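Local structure of beta-ketoacyl synthase (Pseudomonas aeruginosa, 4CW4) at residues N236-G239 with G240-Q243. The protein catalyses the condensation of acetyl-CoA with malonyl-ACP to give acetoacetyl-ACP, the primer that starts fatty acid biosynthesis. Sequence-based numbering, arbitrary orientation.
Sequences NGFG and GLMQ
Leu241 lays its CD2 methyl over one face of the Phe238 ring, three residues back in the same short helix, a compact example of how one turn brings an i and an i+3 side chain together. The methyl sits off-centre toward the rim, 3.7 Å from Phe238 CD1. Leu241 CD2 lies 4.1 Å from the centroid of the Phe238 ring, a CH-pi contact over the face. With Leu241 CG anti to the backbone N (chi1 177°), the leucine runs alongside the phenylalanine, both pointing the same way.

Backbone hydrogen bonds of the i+4 to i kind wind the helix: Leu241 N to Gly237 O at 3.1 Å and Met242 N to Phe238 O at 2.9 Å. The last, Gln243 N to Gly239 O, is weak, bent to 127° at the hydrogen. Met242 CG also packs against Phe238 O, at 3.3 Å.

Beyond the turn, Gln243 NE2 is hydrogen-bonded to Glu320 OE2 of its own chain and to Met242 O of the second subunit, a bond the second subunit returns; Met230 of that subunit packs on Phe238. Together these residues make up the short helix 238-243, N-capped by Gly237, at the dimer interface of this ketosynthase of the thiolase-like superfamily.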
loop_
_atom_site.group_PDB
_atom_site.type_symbol
_atom_site.label_atom_id
_atom_site.label_comp_id
_atom_site.label_asym_id
_atom_site.label_seq_id
_atom_site.Cartn_x
_atom_site.Cartn_y
_atom_site.Cartn_z
ATOM N N ASN A 236 9.182 16.373 3.112
ATOM C CA ASN A 236 9.282 15.728 4.422
ATOM C C ASN A 236 9.125 14.214 4.381
ATOM O O ASN A 236 9.303 13.551 5.401
ATOM C CB ASN A 236 8.236 16.293 5.398
ATOM C CG ASN A 236 8.626 17.630 5.948
ATOM O OD1 ASN A 236 9.801 17.990 5.976
ATOM N ND2 ASN A 236 7.644 18.367 6.415
ATOM N N GLY A 237 8.760 13.671 3.219
ATOM C CA GLY A 237 8.634 12.235 3.033
ATOM C C GLY A 237 9.546 11.732 1.931
ATOM O O GLY A 237 10.760 12.062 1.902
ATOM N N PHE A 238 8.988 10.928 1.024
ATOM C CA PHE A 238 9.794 10.305 -0.029
ATOM C C PHE A 238 10.332 11.324 -1.045
ATOM O O PHE A 238 11.254 11.006 -1.798
ATOM C CB PHE A 238 9.038 9.208 -0.783
ATOM C CG PHE A 238 8.983 7.861 -0.087
ATOM C CD1 PHE A 238 9.433 7.682 1.215
ATOM C CD2 PHE A 238 8.470 6.767 -0.760
ATOM C CE1 PHE A 238 9.366 6.435 1.842
ATOM C CE2 PHE A 238 8.404 5.517 -0.136
ATOM C CZ PHE A 238 8.853 5.354 1.164
ATOM N N GLY A 239 9.780 12.529 -1.102
ATOM C CA GLY A 239 10.414 13.553 -1.923
ATOM C C GLY A 239 11.819 13.832 -1.414
ATOM O O GLY A 239 12.782 13.839 -2.182
ATOM N N GLY A 240 11.949 14.051 -0.107
ATOM C CA GLY A 240 13.255 14.278 0.503
ATOM C C GLY A 240 14.149 13.068 0.338
ATOM O O GLY A 240 15.356 13.171 0.056
ATOM N N LEU A 241 13.567 11.885 0.502
ATOM C CA LEU A 241 14.337 10.658 0.336
ATOM C C LEU A 241 14.944 10.578 -1.051
ATOM O O LEU A 241 16.127 10.250 -1.201
ATOM C CB LEU A 241 13.448 9.434 0.557
ATOM C CG LEU A 241 14.076 8.040 0.351
ATOM C CD1 LEU A 241 15.127 7.782 1.403
ATOM C CD2 LEU A 241 13.012 6.944 0.381
ATOM N N MET A 242 14.141 10.851 -2.069
ATOM C CA MET A 242 14.583 10.646 -3.438
ATOM C C MET A 242 15.287 11.839 -4.072
ATOM O O MET A 242 15.922 11.669 -5.110
ATOM C CB MET A 242 13.395 10.227 -4.308
ATOM C CG MET A 242 12.734 8.916 -3.836
ATOM S SD MET A 242 13.863 7.508 -3.714
ATOM C CE MET A 242 14.183 7.182 -5.439
ATOM N N GLN A 243 15.180 13.030 -3.470
ATOM C CA GLN A 243 15.708 14.248 -4.088
ATOM C C GLN A 243 16.829 14.910 -3.317
ATOM O O GLN A 243 17.544 15.711 -3.894
ATOM C CB GLN A 243 14.584 15.273 -4.277
ATOM C CG GLN A 243 13.476 14.777 -5.167
ATOM C CD GLN A 243 12.430 15.831 -5.439
ATOM O OE1 GLN A 243 12.279 16.791 -4.676
ATOM N NE2 GLN A 243 11.690 15.655 -6.518
#